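Local coordinates for MccB protein (Escherichia coli, PDB 6OM4), which takes part in biosynthesis of the antibiotic microcin C7, probably using ATP to adenylate its N-formylated precursor peptide and form the phosphoramidate link, at residues A116-V130 against L200-A213. Numbering follows the deposited sequence.
With ND7 (5'-O-[(S)-amino(hydroxy)phosphoryl]adenosine), chain M.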
ATOM      1  N   ALA A 116      -2.239 -14.594   4.824  1.00 17.64           N
ATOM      2  CA  ALA A 116      -0.965 -13.887   4.807  1.00 18.55           C
ATOM      3  C   ALA A 116      -0.428 -13.609   6.217  1.00 18.51           C
ATOM      4  O   ALA A 116      -1.181 -13.483   7.189  1.00 18.62           O
ATOM      5  CB  ALA A 116      -1.132 -12.575   4.097  1.00 18.07           C
ATOM      6  N   LYS A 117       0.900 -13.496   6.277  1.00 18.69           N
ATOM      7  CA  LYS A 117       1.652 -13.082   7.446  1.00 19.82           C
ATOM      8  C   LYS A 117       2.507 -11.880   7.077  1.00 16.47           C
ATOM      9  O   LYS A 117       3.293 -11.904   6.094  1.00 17.22           O
ATOM     10  CB  LYS A 117       2.484 -14.276   7.922  1.00 22.57           C
ATOM     11  CG  LYS A 117       3.382 -14.054   9.129  1.00 27.50           C
ATOM     12  CD  LYS A 117       4.325 -15.259   9.366  1.00 30.06           C
ATOM     13  CE  LYS A 117       4.608 -15.437  10.839  1.00 37.40           C
ATOM     14  NZ  LYS A 117       5.735 -16.365  11.091  1.00 40.82           N
ATOM     15  N   VAL A 118       2.391 -10.804   7.871  1.00 15.98           N
ATOM     16  CA  VAL A 118       3.175  -9.631   7.634  1.00 14.42           C
ATOM     17  C   VAL A 118       3.978  -9.287   8.903  1.00 15.12           C
ATOM     18  O   VAL A 118       3.423  -9.308   9.996  1.00 15.41           O
ATOM     19  CB  VAL A 118       2.283  -8.440   7.208  1.00 13.85           C
ATOM     20  CG1 VAL A 118       3.079  -7.163   7.081  1.00 14.90           C
ATOM     21  CG2 VAL A 118       1.515  -8.760   5.911  1.00 14.92           C
ATOM     22  N   VAL A 119       5.241  -8.877   8.717  1.00 15.61           N
ATOM     23  CA  VAL A 119       6.123  -8.368   9.766  1.00 14.93           C
ATOM     24  C   VAL A 119       6.123  -6.847   9.681  1.00 16.34           C
ATOM     25  O   VAL A 119       6.316  -6.280   8.621  1.00 17.48           O
ATOM     26  CB  VAL A 119       7.559  -8.912   9.609  1.00 18.25           C
ATOM     27  CG1 VAL A 119       8.541  -8.163  10.483  1.00 19.34           C
ATOM     28  CG2 VAL A 119       7.616 -10.387   9.882  1.00 17.79           C
ATOM     29  N   ILE A 120       5.860  -6.202  10.812  1.00 14.84           N
ATOM     30  CA  ILE A 120       6.058  -4.762  10.956  1.00 16.53           C
ATOM     31  C   ILE A 120       7.365  -4.557  11.746  1.00 16.31           C
ATOM     32  O   ILE A 120       7.400  -4.728  12.993  1.00 15.83           O
ATOM     33  CB  ILE A 120       4.862  -4.117  11.681  1.00 16.31           C
ATOM     34  CG1 ILE A 120       3.523  -4.559  11.083  1.00 19.84           C
ATOM     35  CG2 ILE A 120       5.001  -2.606  11.718  1.00 18.11           C
ATOM     36  CD1 ILE A 120       3.212  -3.940   9.753  1.00 20.46           C
ATOM     37  N   LEU A 121       8.415  -4.164  11.031  1.00 17.51           N
ATOM     38  CA  LEU A 121       9.721  -3.928  11.645  1.00 17.90           C
ATOM     39  C   LEU A 121       9.815  -2.426  11.929  1.00 19.21           C
ATOM     40  O   LEU A 121      10.104  -1.623  11.024  1.00 18.76           O
ATOM     41  CB  LEU A 121      10.831  -4.449  10.725  1.00 21.43           C
ATOM     42  CG  LEU A 121      12.259  -4.236  11.234  1.00 22.85           C
ATOM     43  CD1 LEU A 121      12.444  -4.740  12.655  1.00 26.50           C
ATOM     44  CD2 LEU A 121      13.265  -4.893  10.298  1.00 24.37           C
ATOM     45  N   GLY A 122       9.496  -2.069  13.178  1.00 18.62           N
ATOM     46  CA  GLY A 122       9.394  -0.694  13.600  1.00 20.28           C
ATOM     47  C   GLY A 122       7.950  -0.308  13.773  1.00 20.28           C
ATOM     48  O   GLY A 122       7.201  -0.271  12.795  1.00 20.97           O
ATOM     49  N   CYS A 123       7.616   0.074  15.009  1.00 18.59           N
ATOM     50  CA  CYS A 123       6.255   0.339  15.509  1.00 17.62           C
ATOM     51  C   CYS A 123       6.088   1.802  15.935  1.00 15.87           C
ATOM     52  O   CYS A 123       5.367   2.110  16.872  1.00 15.93           O
ATOM     53  CB  CYS A 123       5.953  -0.577  16.687  1.00 18.72           C
ATOM     54  SG  CYS A 123       5.706  -2.308  16.196  1.00 21.78           S
ATOM     55  N   GLY A 124       6.675   2.706  15.166  1.00 14.81           N
ATOM     56  CA  GLY A 124       6.521   4.124  15.354  1.00 15.11           C
ATOM     57  C   GLY A 124       5.477   4.705  14.418  1.00 14.02           C
ATOM     58  O   GLY A 124       4.404   4.098  14.204  1.00 13.63           O
ATOM     59  N   GLY A 125       5.780   5.863  13.812  1.00 14.11           N
ATOM     60  CA  GLY A 125       4.761   6.575  13.028  1.00 14.11           C
ATOM     61  C   GLY A 125       4.258   5.744  11.850  1.00 13.22           C
ATOM     62  O   GLY A 125       3.041   5.563  11.582  1.00 13.56           O
ATOM     63  N   ILE A 126       5.209   5.278  11.048  1.00 13.44           N
ATOM     64  CA  ILE A 126       4.829   4.485   9.895  1.00 14.21           C
ATOM     65  C   ILE A 126       4.183   3.174  10.346  1.00 14.34           C
ATOM     66  O   ILE A 126       3.116   2.765   9.834  1.00 14.64           O
ATOM     67  CB  ILE A 126       6.027   4.257   8.965  1.00 14.93           C
ATOM     68  CG1 ILE A 126       6.528   5.581   8.378  1.00 15.38           C
ATOM     69  CG2 ILE A 126       5.718   3.200   7.918  1.00 15.11           C
ATOM     70  CD1 ILE A 126       5.574   6.337   7.512  1.00 15.33           C
ATOM     71  N   GLY A 127       4.802   2.501  11.301  1.00 14.73           N
ATOM     72  CA  GLY A 127       4.321   1.207  11.750  1.00 15.46           C
ATOM     73  C   GLY A 127       2.906   1.245  12.305  1.00 13.85           C
ATOM     74  O   GLY A 127       2.092   0.334  12.080  1.00 14.59           O
ATOM     75  N   ASN A 128       2.581   2.287  13.076  1.00 14.46           N
ATOM     76  CA  ASN A 128       1.269   2.464  13.612  1.00 14.19           C
ATOM     77  C   ASN A 128       0.223   2.483  12.483  1.00 14.21           C
ATOM     78  O   ASN A 128      -0.779   1.807  12.541  1.00 14.84           O
ATOM     79  CB  ASN A 128       1.125   3.776  14.383  1.00 16.03           C
ATOM     80  CG  ASN A 128       1.332   3.653  15.878  1.00 17.79           C
ATOM     81  OD1 ASN A 128       0.417   3.937  16.650  1.00 16.16           O
ATOM     82  ND2 ASN A 128       2.531   3.305  16.299  1.00 15.74           N
ATOM     83  N   HIS A 129       0.460   3.309  11.475  1.00 13.63           N
ATOM     84  CA  HIS A 129      -0.536   3.552  10.474  1.00 13.05           C
ATOM     85  C   HIS A 129      -0.667   2.356   9.535  1.00 13.83           C
ATOM     86  O   HIS A 129      -1.787   2.002   9.174  1.00 14.76           O
ATOM     87  CB  HIS A 129      -0.238   4.831   9.699  1.00 13.60           C
ATOM     88  CG  HIS A 129      -0.893   6.014  10.334  1.00 14.85           C
ATOM     89  ND1 HIS A 129      -0.330   6.743  11.358  1.00 18.00           N
ATOM     90  CD2 HIS A 129      -2.099   6.539  10.121  1.00 15.11           C
ATOM     91  CE1 HIS A 129      -1.176   7.690  11.726  1.00 14.64           C
ATOM     92  NE2 HIS A 129      -2.268   7.581  10.993  1.00 17.85           N
ATOM     93  N   VAL A 130       0.449   1.728   9.186  1.00 13.64           N
ATOM     94  CA  VAL A 130       0.390   0.544   8.311  1.00 12.81           C
ATOM     95  C   VAL A 130      -0.322  -0.595   9.042  1.00 13.11           C
ATOM     96  O   VAL A 130      -1.203  -1.246   8.457  1.00 12.64           O
ATOM     97  CB  VAL A 130       1.805   0.103   7.861  1.00 13.85           C
ATOM     98  CG1 VAL A 130       1.810  -1.243   7.130  1.00 15.20           C
ATOM     99  CG2 VAL A 130       2.443   1.167   7.011  1.00 14.05           C
ATOM    100  N   LEU A 200      19.115  -9.581  12.232  1.00 21.95           N
ATOM    101  CA  LEU A 200      18.035  -9.841  11.251  1.00 20.80           C
ATOM    102  C   LEU A 200      17.685 -11.328  11.159  1.00 21.88           C
ATOM    103  O   LEU A 200      16.560 -11.664  10.792  1.00 21.84           O
ATOM    104  CB  LEU A 200      18.432  -9.265   9.895  1.00 18.71           C
ATOM    105  CG  LEU A 200      18.387  -7.747   9.836  1.00 20.11           C
ATOM    106  CD1 LEU A 200      19.132  -7.214   8.620  1.00 19.56           C
ATOM    107  CD2 LEU A 200      16.941  -7.248   9.830  1.00 21.37           C
ATOM    108  N   HIS A 201      18.600 -12.207  11.605  1.00 22.21           N
ATOM    109  CA  HIS A 201      18.296 -13.627  11.717  1.00 23.30           C
ATOM    110  C   HIS A 201      17.164 -13.897  12.721  1.00 24.63           C
ATOM    111  O   HIS A 201      16.598 -14.988  12.677  1.00 26.72           O
ATOM    112  CB  HIS A 201      19.567 -14.440  12.075  1.00 23.78           C
ATOM    113  CG  HIS A 201      20.600 -14.391  11.000  1.00 24.58           C
ATOM    114  ND1 HIS A 201      20.436 -15.038   9.793  1.00 23.42           N
ATOM    115  CD2 HIS A 201      21.782 -13.741  10.920  1.00 26.17           C
ATOM    116  CE1 HIS A 201      21.466 -14.776   9.017  1.00 24.32           C
ATOM    117  NE2 HIS A 201      22.312 -14.003   9.681  1.00 25.74           N
ATOM    118  N   LYS A 202      16.874 -12.951  13.632  1.00 24.97           N
ATOM    119  CA  LYS A 202      15.838 -13.118  14.650  1.00 25.70           C
ATOM    120  C   LYS A 202      14.458 -12.709  14.111  1.00 26.48           C
ATOM    121  O   LYS A 202      13.443 -12.845  14.808  1.00 29.27           O
ATOM    122  CB  LYS A 202      16.136 -12.284  15.904  1.00 30.19           C
ATOM    123  CG  LYS A 202      17.255 -12.820  16.793  1.00 37.08           C
ATOM    124  CD  LYS A 202      18.543 -12.034  16.703  1.00 41.55           C
ATOM    125  CE  LYS A 202      19.519 -12.298  17.833  1.00 40.77           C
ATOM    126  NZ  LYS A 202      19.303 -11.373  18.966  1.00 42.35           N
ATOM    127  N   VAL A 203      14.408 -12.157  12.893  1.00 24.08           N
ATOM    128  CA  VAL A 203      13.152 -11.691  12.324  1.00 22.39           C
ATOM    129  C   VAL A 203      12.533 -12.812  11.495  1.00 23.75           C
ATOM    130  O   VAL A 203      13.160 -13.303  10.550  1.00 24.45           O
ATOM    131  CB  VAL A 203      13.370 -10.423  11.481  1.00 22.55           C
ATOM    132  CG1 VAL A 203      12.076  -9.970  10.836  1.00 24.32           C
ATOM    133  CG2 VAL A 203      13.992  -9.291  12.286  1.00 22.37           C
ATOM    134  N   PRO A 204      11.297 -13.249  11.812  1.00 23.36           N
ATOM    135  CA  PRO A 204      10.683 -14.381  11.121  1.00 21.81           C
ATOM    136  C   PRO A 204      10.422 -14.097   9.635  1.00 21.65           C
ATOM    137  O   PRO A 204      10.246 -12.957   9.247  1.00 20.87           O
ATOM    138  CB  PRO A 204       9.368 -14.648  11.850  1.00 23.47           C
ATOM    139  CG  PRO A 204       9.500 -13.877  13.158  1.00 25.56           C
ATOM    140  CD  PRO A 204      10.450 -12.719  12.890  1.00 23.41           C
ATOM    141  N   GLU A 205      10.504 -15.159   8.829  1.00 21.12           N
ATOM    142  CA  GLU A 205      10.032 -15.175   7.464  1.00 24.15           C
ATOM    143  C   GLU A 205       8.553 -14.788   7.461  1.00 20.59           C
ATOM    144  O   GLU A 205       7.836 -15.075   8.411  1.00 20.99           O
ATOM    145  CB  GLU A 205      10.254 -16.573   6.880  1.00 28.22           C
ATOM    146  CG  GLU A 205       9.622 -16.838   5.534  1.00 36.49           C
ATOM    147  CD  GLU A 205       9.897 -18.255   5.032  1.00 46.71           C
ATOM    148  OE1 GLU A 205      10.314 -19.119   5.870  1.00 50.69           O
ATOM    149  OE2 GLU A 205       9.709 -18.506   3.801  1.00 55.04           O
ATOM    150  N   ALA A 206       8.104 -14.135   6.383  1.00 19.76           N
ATOM    151  CA  ALA A 206       6.720 -13.765   6.222  1.00 19.62           C
ATOM    152  C   ALA A 206       6.436 -13.531   4.733  1.00 18.41           C
ATOM    153  O   ALA A 206       7.349 -13.516   3.919  1.00 17.20           O
ATOM    154  CB  ALA A 206       6.429 -12.522   7.037  1.00 21.13           C
ATOM    155  N   ASP A 207       5.170 -13.277   4.407  1.00 17.75           N
ATOM    156  CA  ASP A 207       4.792 -12.956   3.021  1.00 18.72           C
ATOM    157  C   ASP A 207       5.523 -11.692   2.566  1.00 17.65           C
ATOM    158  O   ASP A 207       5.904 -11.609   1.391  1.00 16.75           O
ATOM    159  CB  ASP A 207       3.269 -12.855   2.877  1.00 21.08           C
ATOM    160  CG  ASP A 207       2.601 -14.220   3.024  1.00 26.09           C
ATOM    161  OD1 ASP A 207       2.568 -14.943   2.021  1.00 29.11           O
ATOM    162  OD2 ASP A 207       2.181 -14.590   4.143  1.00 20.84           O
ATOM    163  N   ILE A 208       5.664 -10.711   3.480  1.00 15.77           N
ATOM    164  CA  ILE A 208       6.366  -9.448   3.243  1.00 14.81           C
ATOM    165  C   ILE A 208       6.746  -8.833   4.597  1.00 14.67           C
ATOM    166  O   ILE A 208       6.023  -9.006   5.616  1.00 15.97           O
ATOM    167  CB  ILE A 208       5.517  -8.496   2.373  1.00 14.90           C
ATOM    168  CG1 ILE A 208       6.345  -7.278   1.967  1.00 14.55           C
ATOM    169  CG2 ILE A 208       4.199  -8.133   3.066  1.00 17.06           C
ATOM    170  CD1 ILE A 208       5.767  -6.486   0.804  1.00 15.16           C
ATOM    171  N   TRP A 209       7.905  -8.175   4.618  1.00 14.45           N
ATOM    172  CA  TRP A 209       8.288  -7.302   5.685  1.00 15.60           C
ATOM    173  C   TRP A 209       7.939  -5.857   5.329  1.00 14.63           C
ATOM    174  O   TRP A 209       8.358  -5.335   4.270  1.00 14.45           O
ATOM    175  CB  TRP A 209       9.798  -7.375   5.921  1.00 16.21           C
ATOM    176  CG  TRP A 209      10.303  -8.668   6.485  1.00 15.88           C
ATOM    177  CD1 TRP A 209       9.638  -9.826   6.744  1.00 17.48           C
ATOM    178  CD2 TRP A 209      11.670  -8.883   6.865  1.00 17.13           C
ATOM    179  NE1 TRP A 209      10.508 -10.751   7.291  1.00 17.74           N
ATOM    180  CE2 TRP A 209      11.768 -10.210   7.325  1.00 17.55           C
ATOM    181  CE3 TRP A 209      12.805  -8.066   6.847  1.00 17.46           C
ATOM    182  CZ2 TRP A 209      12.982 -10.720   7.809  1.00 19.17           C
ATOM    183  CZ3 TRP A 209      13.997  -8.571   7.317  1.00 17.10           C
ATOM    184  CH2 TRP A 209      14.090  -9.895   7.731  1.00 19.24           C
ATOM    185  N   VAL A 210       7.337  -5.174   6.306  1.00 14.93           N
ATOM    186  CA  VAL A 210       7.201  -3.767   6.259  1.00 15.36           C
ATOM    187  C   VAL A 210       8.375  -3.193   7.044  1.00 16.71           C
ATOM    188  O   VAL A 210       8.442  -3.361   8.253  1.00 16.42           O
ATOM    189  CB  VAL A 210       5.862  -3.293   6.849  1.00 15.56           C
ATOM    190  CG1 VAL A 210       5.830  -1.769   6.942  1.00 15.80           C
ATOM    191  CG2 VAL A 210       4.670  -3.843   6.053  1.00 15.07           C
ATOM    192  N   VAL A 211       9.242  -2.464   6.354  1.00 14.79           N
ATOM    193  CA  VAL A 211      10.461  -1.959   6.943  1.00 15.67           C
ATOM    194  C   VAL A 211      10.227  -0.493   7.306  1.00 16.11           C
ATOM    195  O   VAL A 211      10.324   0.406   6.449  1.00 15.49           O
ATOM    196  CB  VAL A 211      11.683  -2.158   6.027  1.00 15.07           C
ATOM    197  CG1 VAL A 211      12.942  -1.685   6.709  1.00 15.87           C
ATOM    198  CG2 VAL A 211      11.800  -3.606   5.591  1.00 16.62           C
ATOM    199  N   SER A 212       9.875  -0.304   8.581  1.00 18.12           N
ATOM    200  CA  SER A 212       9.414   0.976   9.138  1.00 20.58           C
ATOM    201  C   SER A 212      10.262   1.339  10.367  1.00 22.16           C
ATOM    202  O   SER A 212       9.743   1.896  11.351  1.00 21.84           O
ATOM    203  CB  SER A 212       7.913   0.950   9.449  1.00 19.58           C
ATOM    204  OG  SER A 212       7.433  -0.269  10.068  1.00 19.26           O
ATOM    205  N   ALA A 213      11.559   1.012  10.291  1.00 18.91           N
ATOM    206  CA  ALA A 213      12.582   1.255  11.296  1.00 18.51           C
ATOM    207  C   ALA A 213      13.738   1.931  10.571  1.00 20.36           C
ATOM    208  O   ALA A 213      13.940   1.674   9.379  1.00 20.61           O
ATOM    209  CB  ALA A 213      12.996  -0.017  11.975  1.00 19.49           C
TER
HETATM  210  O1A ND7 M 101      10.828   7.220  14.643  1.00 18.83           O
HETATM  211  PA  ND7 M 101       9.655   6.653  13.895  1.00 21.34           P
HETATM  212  O2A ND7 M 101       8.299   7.315  14.096  1.00 18.94           O
HETATM  213  N3A ND7 M 101      10.110   6.778  12.264  1.00 19.66           N
HETATM  214  O5' ND7 M 101       9.414   5.112  14.182  1.00 19.54           O
HETATM  215  C5' ND7 M 101      10.579   4.245  14.029  1.00 18.94           C
HETATM  216  C4' ND7 M 101      10.277   3.006  14.912  1.00 18.87           C
HETATM  217  C3' ND7 M 101      10.448   3.412  16.415  1.00 18.23           C
HETATM  218  O3' ND7 M 101       9.382   3.024  17.192  1.00 18.79           O
HETATM  219  C2' ND7 M 101      11.867   2.779  16.740  1.00 18.55           C
HETATM  220  O2' ND7 M 101      11.904   2.295  18.138  1.00 18.01           O
HETATM  221  C1' ND7 M 101      11.976   1.722  15.924  1.00 19.28           C
HETATM  222  O4' ND7 M 101      11.151   2.108  14.583  1.00 18.64           O
HETATM  223  N9  ND7 M 101      13.290   1.382  15.457  1.00 19.55           N
HETATM  224  C4  ND7 M 101      13.856   0.145  15.499  1.00 20.43           C
HETATM  225  C5  ND7 M 101      15.083   0.243  14.945  1.00 18.93           C
HETATM  226  N7  ND7 M 101      15.272   1.524  14.552  1.00 19.55           N
HETATM  227  C8  ND7 M 101      14.175   2.190  14.854  1.00 20.72           C
HETATM  228  N3  ND7 M 101      13.397  -1.030  15.980  1.00 21.24           N
HETATM  229  C2  ND7 M 101      14.148  -2.086  15.891  1.00 23.10           C
HETATM  230  N1  ND7 M 101      15.375  -2.017  15.364  1.00 22.75           N
HETATM  231  C6  ND7 M 101      15.853  -0.900  14.884  1.00 21.26           C
HETATM  232  N6  ND7 M 101      17.190  -0.851  14.318  1.00 21.89           N
HETATM  233  O   HOH W   1       7.526   3.086  12.326  1.00 14.54           O
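This is the nucleotide-binding end of the Rossmann-type ThiF domain, where parallel strands 117-121 and 208-211 run side by side at 20° and lead at their C-terminal ends into the loops that hold the ligand. Val119 is gripped at both backbone atoms: its N gives a bond to Ile208 O, and its O takes one from Val210 N at 2.8 Å. Leu121 N continues the ladder to Val210 O. At the start of the pair Asp207 closes a two-bond ring with Lys117. Its OD2 takes Lys117 N at 2.7 Å on the anti side of the carboxylate, while Asp207 N bonds to Lys117 O.

The side chains alternate between two faces. On one, Val210 CG2 packs on Val118 CG1 (3.8 Å), and Val130 of helix 125-136 meets Val210 tip to tip. On the other, Val119 CB lies 3.7 Å from Trp209 CD1. Trp209 NE1 bonds to Pro204 O, which lies 23° out of the ring plane, and Val203 CG1 sits over one ring face.

Gly122, Gly124 and Gly127 fit a GxGxxG pattern running from the turn into helix 125-136. Gly125 N, at the helix start, bonds to ND7 O2A at 2.9 Å, and Ala213 CB touches the adenine at C4. Water 1 joins Gly124 N and Gly127 N to Ser212 O. With chi1 at 42°, Ser212 OG turns to Gly122 O and donates to it at 2.7 Å, in the carbonyl plane and on a lone pair.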